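Local structure of alpha-actinin-like protein 1 (Schizosaccharomyces pombe, 5BVR) at residues Ile198-Leu203 / Ala225-Ala230; Arg14-Trp19 / Leu107-Ile112; Asn157-Cys162 / Leu173-Leu178; Gln149-Ser154 / Ser219-Val224. The protein binds actin filaments through the tandem calponin-homology domains of this fragment and takes part in forming and organising the actin ring during cytokinesis and septation. One frame throughout, in Å; residues are numbered along the deposited sequence.

Contact 1: residues Ile198-Leu203 / Ala225-Ala230; sequences IGIPRL and AEYFHA
In the second calponin-homology domain, the loop that leaves helix 183-198 folds back against helix 217-234, and Ile200 and Glu226 carry most of the contact. Their CA atoms mark the closest backbone approach, 6.1 Å. Gly199, with positive phi, is the first residue to leave the helical conformation, and just after it Ile200 points at the helix. Its two branches divide the work. Ile200 CG1 lies beside the backbone N (chi1 -70°) and carries CD1 over the ring of Tyr227, 3.9 Å from the centroid and 10° off the ring normal, a nearly axial CH-pi contact. On the way Ile200 CG1 passes Ala230 CB at 3.8 Å. The other branch, Ile200 CG2, is anti to the backbone N and packs on Glu226 CB, also at 3.8 Å, while brushing the CE1 corner of the same tyrosine. Ile200 thus meets Glu226 and Tyr227 on one turn of the helix and Ala230 on the next. The Tyr227 hydroxyl is engaged elsewhere, in a hydrogen bond with Tyr223 OH. Glu226 uses CB against Ile200 and its carboxylate end against Pro201 and Leu203: the chain, bent at chi2 (-77°), crosses both at about right angles. No hydrogen bond joins the two segments; van der Waals packing and the CH-pi contact hold them. Beyond Pro201, Arg202 forms a salt bridge with Asp192. The closest neighbours of the two carboxylate oxygens differ: Glu226 OE1 is 3.6 Å from Pro201 CD and Glu226 OE2 3.7 Å from Leu203 CD1.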
# COMPACT_ATOMS: atom_id res chain seq x y z
N ILE A 198 -12.39 11.64 -0.61
CA ILE A 198 -12.47 10.40 -1.37
C ILE A 198 -12.17 9.17 -0.49
O ILE A 198 -12.26 8.04 -0.96
CB ILE A 198 -11.58 10.43 -2.62
CG1 ILE A 198 -11.65 11.81 -3.28
CG2 ILE A 198 -11.98 9.30 -3.61
CD1 ILE A 198 -10.84 12.00 -4.54
N GLY A 199 -11.85 9.41 0.79
CA GLY A 199 -11.59 8.32 1.73
C GLY A 199 -10.31 7.53 1.48
O GLY A 199 -10.17 6.39 1.96
N ILE A 200 -9.39 8.10 0.71
CA ILE A 200 -8.14 7.43 0.40
C ILE A 200 -7.13 7.69 1.54
O ILE A 200 -6.76 8.83 1.77
CB ILE A 200 -7.58 7.94 -0.94
CG1 ILE A 200 -8.47 7.45 -2.09
CG2 ILE A 200 -6.14 7.48 -1.13
CD1 ILE A 200 -8.28 8.21 -3.42
N PRO A 201 -6.69 6.63 2.24
CA PRO A 201 -5.81 6.85 3.39
C PRO A 201 -4.46 7.41 2.97
O PRO A 201 -3.93 7.06 1.92
CB PRO A 201 -5.64 5.45 3.97
CG PRO A 201 -5.77 4.53 2.82
CD PRO A 201 -6.83 5.19 1.93
N ARG A 202 -3.90 8.25 3.83
CA ARG A 202 -2.64 8.92 3.55
C ARG A 202 -1.48 7.98 3.86
O ARG A 202 -0.87 8.07 4.94
CB ARG A 202 -2.55 10.17 4.41
CG ARG A 202 -1.28 10.97 4.22
CD ARG A 202 -1.22 12.08 5.24
NE ARG A 202 -2.30 13.03 4.99
CZ ARG A 202 -2.19 14.10 4.21
NH1 ARG A 202 -1.04 14.38 3.61
NH2 ARG A 202 -3.23 14.89 4.03
N LEU A 203 -1.16 7.09 2.94
CA LEU A 203 -0.13 6.10 3.17
C LEU A 203 1.29 6.62 3.04
O LEU A 203 2.21 5.96 3.51
CB LEU A 203 -0.30 4.89 2.23
CG LEU A 203 -1.65 4.17 2.35
CD1 LEU A 203 -1.64 2.92 1.50
CD2 LEU A 203 -2.03 3.79 3.81
N ALA A 225 -2.50 2.36 -5.73
CA ALA A 225 -3.53 1.31 -5.77
C ALA A 225 -4.79 1.73 -5.01
O ALA A 225 -5.92 1.31 -5.36
CB ALA A 225 -3.00 -0.01 -5.19
N GLU A 226 -4.64 2.55 -3.97
CA GLU A 226 -5.81 3.04 -3.22
C GLU A 226 -6.70 3.90 -4.11
O GLU A 226 -7.93 3.87 -3.98
CB GLU A 226 -5.44 3.86 -1.97
CG GLU A 226 -4.66 3.08 -0.91
CD GLU A 226 -5.50 2.15 -0.06
OE1 GLU A 226 -6.74 2.24 -0.13
OE2 GLU A 226 -4.91 1.34 0.68
N TYR A 227 -6.09 4.68 -5.00
CA TYR A 227 -6.85 5.47 -5.96
C TYR A 227 -7.65 4.57 -6.90
O TYR A 227 -8.84 4.79 -7.13
CB TYR A 227 -5.94 6.38 -6.79
CG TYR A 227 -5.40 7.59 -6.04
CD1 TYR A 227 -4.55 7.44 -4.95
CD2 TYR A 227 -5.70 8.87 -6.45
CE1 TYR A 227 -4.06 8.55 -4.27
CE2 TYR A 227 -5.23 9.97 -5.78
CZ TYR A 227 -4.40 9.81 -4.70
OH TYR A 227 -3.94 10.93 -4.06
N PHE A 228 -7.02 3.57 -7.47
CA PHE A 228 -7.71 2.65 -8.35
C PHE A 228 -8.93 2.04 -7.66
O PHE A 228 -10.05 2.01 -8.21
CB PHE A 228 -6.80 1.50 -8.79
CG PHE A 228 -7.52 0.48 -9.61
CD1 PHE A 228 -7.69 0.66 -10.98
CD2 PHE A 228 -8.12 -0.63 -9.01
CE1 PHE A 228 -8.40 -0.26 -11.74
CE2 PHE A 228 -8.82 -1.55 -9.78
CZ PHE A 228 -8.96 -1.36 -11.15
N HIS A 229 -8.74 1.50 -6.46
CA HIS A 229 -9.85 0.81 -5.81
C HIS A 229 -10.94 1.79 -5.39
O HIS A 229 -12.15 1.52 -5.57
CB HIS A 229 -9.39 -0.02 -4.62
CG HIS A 229 -8.59 -1.23 -5.00
ND1 HIS A 229 -9.14 -2.31 -5.66
CD2 HIS A 229 -7.27 -1.50 -4.85
CE1 HIS A 229 -8.20 -3.21 -5.87
NE2 HIS A 229 -7.06 -2.75 -5.39
N ALA A 230 -10.56 2.93 -4.83
CA ALA A 230 -11.58 3.88 -4.39
C ALA A 230 -12.34 4.47 -5.56
O ALA A 230 -13.57 4.51 -5.54
CB ALA A 230 -10.95 4.99 -3.54

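Contact 2: residues Arg14-Trp19 / Leu107-Ile112; sequences RTFTKW and LIWTLI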
# COMPACT_ATOMS: atom_id res chain seq x y z
N ARG A 14 7.50 2.90 6.76
CA ARG A 14 6.40 3.69 7.24
C ARG A 14 5.16 3.46 6.39
O ARG A 14 4.07 3.36 6.93
CB ARG A 14 6.79 5.16 7.31
CG ARG A 14 7.74 5.41 8.49
CD ARG A 14 8.17 6.86 8.59
NE ARG A 14 9.04 7.26 7.50
CZ ARG A 14 8.69 8.02 6.47
NH1 ARG A 14 7.45 8.51 6.37
NH2 ARG A 14 9.59 8.30 5.55
N THR A 15 5.33 3.35 5.09
CA THR A 15 4.19 3.18 4.20
C THR A 15 3.53 1.83 4.42
O THR A 15 2.29 1.73 4.50
CB THR A 15 4.61 3.32 2.73
OG1 THR A 15 5.16 4.62 2.51
CG2 THR A 15 3.44 3.15 1.81
N PHE A 16 4.34 0.79 4.49
CA PHE A 16 3.83 -0.55 4.75
C PHE A 16 3.16 -0.64 6.11
O PHE A 16 2.17 -1.34 6.24
CB PHE A 16 4.95 -1.60 4.64
CG PHE A 16 5.40 -1.92 3.22
CD1 PHE A 16 4.98 -1.16 2.11
CD2 PHE A 16 6.28 -2.97 2.99
CE1 PHE A 16 5.43 -1.46 0.82
CE2 PHE A 16 6.73 -3.27 1.70
CZ PHE A 16 6.29 -2.50 0.60
N THR A 17 3.71 0.04 7.11
CA THR A 17 3.08 0.07 8.44
C THR A 17 1.72 0.72 8.35
O THR A 17 0.73 0.21 8.88
CB THR A 17 3.96 0.80 9.45
OG1 THR A 17 5.20 0.11 9.57
CG2 THR A 17 3.29 0.89 10.83
N LYS A 18 1.63 1.85 7.66
CA LYS A 18 0.35 2.54 7.53
C LYS A 18 -0.66 1.66 6.77
O LYS A 18 -1.84 1.60 7.16
CB LYS A 18 0.54 3.91 6.85
CG LYS A 18 1.10 4.96 7.81
CD LYS A 18 1.44 6.27 7.15
CE LYS A 18 2.93 6.34 6.86
NZ LYS A 18 3.37 7.61 6.23
N TRP A 19 -0.21 0.96 5.72
CA TRP A 19 -1.08 0.06 4.97
C TRP A 19 -1.61 -1.05 5.90
O TRP A 19 -2.81 -1.31 5.95
CB TRP A 19 -0.32 -0.52 3.77
CG TRP A 19 -1.12 -1.55 3.06
CD1 TRP A 19 -2.06 -1.34 2.08
CD2 TRP A 19 -1.07 -2.95 3.28
NE1 TRP A 19 -2.58 -2.55 1.67
CE2 TRP A 19 -2.00 -3.55 2.41
CE3 TRP A 19 -0.33 -3.77 4.13
CZ2 TRP A 19 -2.19 -4.93 2.36
CZ3 TRP A 19 -0.52 -5.13 4.08
CH2 TRP A 19 -1.45 -5.70 3.21
N LEU A 107 8.02 -9.69 2.94
CA LEU A 107 6.81 -10.44 3.10
C LEU A 107 5.58 -9.54 2.96
O LEU A 107 4.63 -9.90 2.28
CB LEU A 107 6.80 -11.13 4.45
CG LEU A 107 5.59 -12.04 4.73
CD1 LEU A 107 5.50 -13.15 3.71
CD2 LEU A 107 5.69 -12.59 6.13
N ILE A 108 5.61 -8.37 3.59
CA ILE A 108 4.49 -7.46 3.51
C ILE A 108 4.28 -7.04 2.05
O ILE A 108 3.14 -6.98 1.59
CB ILE A 108 4.66 -6.26 4.44
CG1 ILE A 108 4.67 -6.76 5.88
CG2 ILE A 108 3.53 -5.25 4.21
CD1 ILE A 108 5.06 -5.73 6.86
N TRP A 109 5.35 -6.79 1.31
CA TRP A 109 5.17 -6.47 -0.11
C TRP A 109 4.47 -7.61 -0.85
O TRP A 109 3.57 -7.38 -1.64
CB TRP A 109 6.50 -6.13 -0.79
CG TRP A 109 6.32 -5.94 -2.27
CD1 TRP A 109 6.86 -6.71 -3.26
CD2 TRP A 109 5.49 -4.96 -2.92
NE1 TRP A 109 6.45 -6.26 -4.49
CE2 TRP A 109 5.61 -5.19 -4.31
CE3 TRP A 109 4.68 -3.92 -2.47
CZ2 TRP A 109 4.94 -4.41 -5.25
CZ3 TRP A 109 4.02 -3.14 -3.40
CH2 TRP A 109 4.15 -3.39 -4.78
N THR A 110 4.85 -8.85 -0.56
CA THR A 110 4.21 -9.99 -1.19
C THR A 110 2.69 -9.96 -0.95
O THR A 110 1.91 -10.24 -1.86
CB THR A 110 4.84 -11.29 -0.66
OG1 THR A 110 6.19 -11.36 -1.14
CG2 THR A 110 4.11 -12.52 -1.19
N LEU A 111 2.30 -9.58 0.27
CA LEU A 111 0.88 -9.50 0.64
C LEU A 111 0.20 -8.31 -0.05
O LEU A 111 -0.91 -8.44 -0.52
CB LEU A 111 0.72 -9.42 2.15
CG LEU A 111 1.32 -10.59 2.95
CD1 LEU A 111 1.06 -10.39 4.42
CD2 LEU A 111 0.74 -11.91 2.49
N ILE A 112 0.88 -7.17 -0.13
CA ILE A 112 0.31 -6.02 -0.83
C ILE A 112 0.12 -6.39 -2.29
O ILE A 112 -0.93 -6.13 -2.90
CB ILE A 112 1.23 -4.78 -0.66
CG1 ILE A 112 1.16 -4.29 0.78
CG2 ILE A 112 0.78 -3.64 -1.59
CD1 ILE A 112 2.25 -3.27 1.14
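Phe16 and Trp19, one helical turn apart on helix 11-25, clasp Ile112 of helix 101-117 between their rings. The axes of the two short segments pass 10.8 Å apart at a crossing angle of 53°, and the two aromatic residues reach the partner helix by different first torsions. Phe16 holds CG beside its backbone N, whereas Trp19 has CG anti to N (chi1 174°). Ile112, with CG1 beside its N and an extended chi2 (167°), offers successive carbons to the two rings. Ile112 CG1 stands over the six-membered ring of Trp19, 3.5 Å from the centroid and almost on the normal. Ile112 CD1 lies over a Phe16 face, displaced toward the rim, 3.6 Å from Phe16 CD1. Elsewhere on the ring, Phe16 CD2 meets Ile108 CG2 at 3.8 Å and Phe16 CZ meets Trp109 CE3 at 3.7 Å, an oblique approach. An alanine in place of Phe16 would remove the ring shared by Ile108, Trp109 and Ile112 and would probably loosen the packing between the helices. All six touching residues are buried and no hydrogen bond crosses. Such apolar packing between the N-terminal and C-terminal helices belongs to the helical core of a calponin-homology domain, here the first, and residues 107-112 lie in the actin-binding region.

Contact 3: residues Asn157-Cys162 / Leu173-Leu178; sequences NGLAFC and LDYNKL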
# COMPACT_ATOMS: atom_id res chain seq x y z
N ASN A 157 6.40 15.25 -9.03
CA ASN A 157 6.05 16.67 -9.13
C ASN A 157 4.63 17.01 -8.69
O ASN A 157 4.21 18.16 -8.79
CB ASN A 157 6.34 17.24 -10.53
CG ASN A 157 5.35 16.78 -11.60
OD1 ASN A 157 4.32 16.23 -11.30
ND2 ASN A 157 5.67 17.03 -12.85
N GLY A 158 3.88 16.00 -8.22
CA GLY A 158 2.53 16.24 -7.70
C GLY A 158 1.41 16.23 -8.71
O GLY A 158 0.23 16.06 -8.34
N LEU A 159 1.73 16.41 -9.98
CA LEU A 159 0.69 16.68 -10.97
C LEU A 159 -0.11 15.44 -11.32
O LEU A 159 -1.33 15.55 -11.55
CB LEU A 159 1.25 17.30 -12.25
CG LEU A 159 1.74 18.73 -12.09
CD1 LEU A 159 2.40 19.22 -13.40
CD2 LEU A 159 0.61 19.67 -11.67
N ALA A 160 0.54 14.28 -11.39
CA ALA A 160 -0.22 13.06 -11.72
C ALA A 160 -1.31 12.78 -10.68
O ALA A 160 -2.43 12.42 -11.03
CB ALA A 160 0.70 11.85 -11.90
N PHE A 161 -0.98 12.93 -9.39
CA PHE A 161 -1.96 12.76 -8.33
C PHE A 161 -3.10 13.77 -8.52
O PHE A 161 -4.27 13.40 -8.43
CB PHE A 161 -1.38 12.92 -6.93
CG PHE A 161 -0.48 11.78 -6.51
CD1 PHE A 161 -0.99 10.52 -6.32
CD2 PHE A 161 0.86 12.00 -6.27
CE1 PHE A 161 -0.17 9.46 -5.90
CE2 PHE A 161 1.68 10.94 -5.83
CZ PHE A 161 1.15 9.68 -5.67
N CYS A 162 -2.75 15.03 -8.78
CA CYS A 162 -3.78 16.06 -8.96
C CYS A 162 -4.65 15.77 -10.17
O CYS A 162 -5.87 15.96 -10.11
CB CYS A 162 -3.17 17.45 -9.09
SG CYS A 162 -2.47 18.09 -7.54
N LEU A 173 -11.05 19.59 -7.29
CA LEU A 173 -9.68 20.04 -7.48
C LEU A 173 -9.64 20.69 -8.84
O LEU A 173 -9.78 20.01 -9.84
CB LEU A 173 -8.71 18.84 -7.40
CG LEU A 173 -7.22 19.13 -7.17
CD1 LEU A 173 -6.48 17.88 -6.69
CD2 LEU A 173 -6.57 19.62 -8.41
N ASP A 174 -9.50 22.02 -8.85
CA ASP A 174 -9.41 22.79 -10.09
C ASP A 174 -7.99 22.76 -10.66
O ASP A 174 -7.17 23.64 -10.39
CB ASP A 174 -9.83 24.24 -9.82
CG ASP A 174 -9.91 25.07 -11.09
OD1 ASP A 174 -9.49 24.59 -12.16
OD2 ASP A 174 -10.38 26.23 -11.00
N TYR A 175 -7.73 21.75 -11.48
CA TYR A 175 -6.39 21.47 -11.99
C TYR A 175 -5.79 22.65 -12.78
O TYR A 175 -4.60 22.96 -12.65
CB TYR A 175 -6.46 20.24 -12.89
CG TYR A 175 -5.13 19.78 -13.39
CD1 TYR A 175 -4.35 18.90 -12.65
CD2 TYR A 175 -4.62 20.25 -14.60
CE1 TYR A 175 -3.12 18.49 -13.10
CE2 TYR A 175 -3.40 19.86 -15.06
CZ TYR A 175 -2.64 18.98 -14.31
OH TYR A 175 -1.42 18.59 -14.78
N ASN A 176 -6.60 23.29 -13.60
CA ASN A 176 -6.10 24.35 -14.46
C ASN A 176 -5.69 25.61 -13.70
O ASN A 176 -4.95 26.44 -14.24
CB ASN A 176 -7.14 24.68 -15.53
CG ASN A 176 -7.41 23.50 -16.43
OD1 ASN A 176 -6.48 22.78 -16.82
ND2 ASN A 176 -8.68 23.26 -16.74
N LYS A 177 -6.13 25.72 -12.46
CA LYS A 177 -5.77 26.86 -11.62
C LYS A 177 -4.49 26.61 -10.80
O LYS A 177 -3.98 27.53 -10.16
CB LYS A 177 -6.94 27.20 -10.69
CG LYS A 177 -7.69 28.48 -11.05
CD LYS A 177 -6.94 29.72 -10.57
CE LYS A 177 -7.74 31.00 -10.82
NZ LYS A 177 -7.24 32.15 -10.02
N LEU A 178 -3.97 25.38 -10.80
CA LEU A 178 -2.74 25.10 -10.08
C LEU A 178 -1.55 25.84 -10.65
O LEU A 178 -1.46 26.04 -11.86
CB LEU A 178 -2.42 23.60 -10.13
CG LEU A 178 -3.46 22.64 -9.55
CD1 LEU A 178 -3.03 21.23 -9.83
CD2 LEU A 178 -3.62 22.87 -8.07
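Within the second calponin-homology domain, this contact closes the connection that follows helix 159-168: residues 173-178, including a short 3-10 turn at 175-177, fold back over the start of that helix. The helix start is shaped by an Asx turn, in which Asn157 OD1 accepts the backbone N-H of Leu159 at 2.9 Å. That bond is fairly straight (164°), but the donor lies above the carbonyl plane. Gly158 occupies the N-cap position with positive phi (87°), where a CB would be jammed against the preceding carbonyl O. From the next turn, Cys162 points into a group of three side chains. Cys162 CB touches Leu178 CD1 at 3.9 Å and Tyr175 CD1 at 4.0 Å, and it also meets Leu173 CD2. SG, held beside the backbone N, lies against the delta carbons of Leu178 and Leu173. Tyr175 has CG anti to its N (chi1 -176°), which sends the ring along the helix surface with one edge toward the backbone of Cys162 and Leu159. Outside the segments this ring meets Tyr142 edge-to-face. Leu159 crosses Tyr175 at about a right angle, so that its aliphatic carbons lie against the phenol oxygen without a hydrogen bond between the two residues. At this edge Tyr175 CE1 comes 3.8 Å from Leu159 O, while Tyr175 OH stands 3.9 Å from Leu159 CD2.

Contact 4: residues Gln149-Ser154 / Ser219-Val224; sequences QDFTRS and SIMTYV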
# COMPACT_ATOMS: atom_id res chain seq x y z
N GLN A 149 4.84 7.02 -16.70
CA GLN A 149 5.65 6.02 -17.37
C GLN A 149 6.17 4.96 -16.40
O GLN A 149 6.79 3.98 -16.84
CB GLN A 149 6.84 6.68 -18.07
CG GLN A 149 6.45 7.51 -19.27
CD GLN A 149 5.68 6.70 -20.32
OE1 GLN A 149 5.97 5.52 -20.53
NE2 GLN A 149 4.69 7.33 -20.95
N ASP A 150 5.92 5.16 -15.10
CA ASP A 150 6.46 4.33 -14.05
C ASP A 150 5.76 4.64 -12.74
O ASP A 150 4.83 5.45 -12.72
CB ASP A 150 7.96 4.60 -13.92
CG ASP A 150 8.24 6.07 -13.74
OD1 ASP A 150 7.59 6.72 -12.89
OD2 ASP A 150 9.07 6.59 -14.52
N PHE A 151 6.18 3.97 -11.67
CA PHE A 151 5.71 4.27 -10.33
C PHE A 151 6.80 4.91 -9.48
O PHE A 151 6.89 4.69 -8.27
CB PHE A 151 5.19 2.98 -9.67
CG PHE A 151 3.91 2.47 -10.29
CD1 PHE A 151 2.75 3.15 -10.10
CD2 PHE A 151 3.89 1.32 -11.03
CE1 PHE A 151 1.55 2.69 -10.65
CE2 PHE A 151 2.72 0.85 -11.59
CZ PHE A 151 1.55 1.54 -11.40
N THR A 152 7.62 5.73 -10.13
CA THR A 152 8.67 6.47 -9.44
C THR A 152 8.66 7.94 -9.88
O THR A 152 7.88 8.74 -9.35
CB THR A 152 10.06 5.80 -9.65
OG1 THR A 152 10.30 5.62 -11.05
CG2 THR A 152 10.09 4.43 -8.95
N ARG A 153 9.51 8.28 -10.83
CA ARG A 153 9.75 9.66 -11.19
C ARG A 153 8.55 10.36 -11.80
O ARG A 153 8.49 11.58 -11.77
CB ARG A 153 10.95 9.74 -12.14
CG ARG A 153 12.07 8.79 -11.71
CD ARG A 153 13.41 9.30 -11.99
NE ARG A 153 13.64 10.54 -11.26
CZ ARG A 153 14.69 11.31 -11.45
NH1 ARG A 153 15.60 10.97 -12.37
NH2 ARG A 153 14.83 12.41 -10.75
N SER A 154 7.61 9.60 -12.34
CA SER A 154 6.40 10.20 -12.93
C SER A 154 5.48 10.84 -11.90
O SER A 154 4.53 11.51 -12.28
CB SER A 154 5.57 9.14 -13.68
OG SER A 154 6.30 8.51 -14.69
N SER A 219 6.27 1.73 -2.29
CA SER A 219 5.45 2.65 -1.54
C SER A 219 4.46 3.40 -2.44
O SER A 219 3.27 3.55 -2.13
CB SER A 219 6.31 3.62 -0.76
OG SER A 219 7.13 2.94 0.16
N ILE A 220 4.96 3.93 -3.54
CA ILE A 220 4.12 4.66 -4.47
C ILE A 220 3.04 3.74 -5.00
O ILE A 220 1.86 4.11 -5.04
CB ILE A 220 4.94 5.36 -5.58
CG1 ILE A 220 5.71 6.52 -4.97
CG2 ILE A 220 4.04 5.81 -6.73
CD1 ILE A 220 6.74 7.12 -5.90
N MET A 221 3.41 2.54 -5.45
CA MET A 221 2.43 1.59 -5.95
C MET A 221 1.34 1.30 -4.91
O MET A 221 0.16 1.22 -5.25
CB MET A 221 3.09 0.29 -6.32
CG MET A 221 3.95 0.36 -7.58
SD MET A 221 4.75 -1.21 -7.97
CE MET A 221 3.26 -2.17 -8.21
N THR A 222 1.75 1.11 -3.68
CA THR A 222 0.79 0.81 -2.62
C THR A 222 -0.24 1.92 -2.50
O THR A 222 -1.45 1.65 -2.35
CB THR A 222 1.50 0.60 -1.27
OG1 THR A 222 2.44 -0.47 -1.40
CG2 THR A 222 0.52 0.24 -0.15
N TYR A 223 0.21 3.18 -2.52
CA TYR A 223 -0.65 4.33 -2.37
C TYR A 223 -1.53 4.54 -3.63
O TYR A 223 -2.75 4.73 -3.52
CB TYR A 223 0.18 5.58 -2.03
CG TYR A 223 -0.65 6.83 -1.86
CD1 TYR A 223 -1.65 6.91 -0.90
CD2 TYR A 223 -0.42 7.94 -2.63
CE1 TYR A 223 -2.42 8.07 -0.76
CE2 TYR A 223 -1.18 9.09 -2.50
CZ TYR A 223 -2.16 9.16 -1.57
OH TYR A 223 -2.93 10.30 -1.44
N VAL A 224 -0.94 4.46 -4.81
CA VAL A 224 -1.68 4.67 -6.05
C VAL A 224 -2.77 3.59 -6.18
O VAL A 224 -3.87 3.87 -6.68
CB VAL A 224 -0.75 4.66 -7.25
CG1 VAL A 224 -1.54 4.60 -8.56
CG2 VAL A 224 0.13 5.90 -7.22
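The ring of Phe151 is overlapped on one face by the CG methylene of Met221, which stands 3.9 Å from the centroid and 29° off the normal. This CH-pi contact is displaced toward the root of the ring, as the 3.4 Å separation of Phe151 CG and Met221 CG indicates. The two side chains cross at about a right angle. Met221 runs extended through chi2 and then bends at chi3 (62°), leaving Met221 SD obliquely placed 4.8 Å from the centroid of the Phe151 ring, a Met-aromatic contact. At the ring edge lie Ile220 CG2 and Val224 CG1, the latter 4.2 Å from Phe151 CE1. An alanine replacing Phe151 would strip the ring from Met221 and Val224, and would probably leave this part of helix 217-234 poorly packed against the loop. Behind the ring the loop is braced by Asp150. Asp150 OD1 accepts from Thr152 N at 2.9 Å, from above the carboxylate plane, which forms an Asx turn, and from Ser154 N on the syn lone pair. Two backbone N-H groups held by one oxygen fix the turn that presents Phe151 to the helix, within the second calponin-homology domain. Ile220 meets the loop backbone, with Ile220 CB 3.4 Å from Phe151 O. That carbonyl oxygen is buried against aliphatic carbons and has no polar partner in the model, so the interface is held by dispersion and shape, probably at some cost in desolvation.

Overall arrangement
Contacts 1 and 4 share helix 217-234, covered by different loops of the second calponin-homology domain; they touch where Ile200 and Pro201 meet Tyr223. Contact 4 is buried, contact 1 only partly so. Contact 3 is nested in the chain between the segments of contact 4 and lies farthest out, its centre about 22 Å from that of the chain, yet four of its five touching residues are buried. Contact 2, in the first domain, is wholly buried, aromatic rings against aliphatic branches, its centre about 6 Å from the chain centre; it meets contact 4 through Thr222 and Met221, and contact 1 through Leu203, across the interdomain boundary. Contact 1 alone lays a carboxylate against aliphatic groups; contacts 3 and 4 add Asx turns.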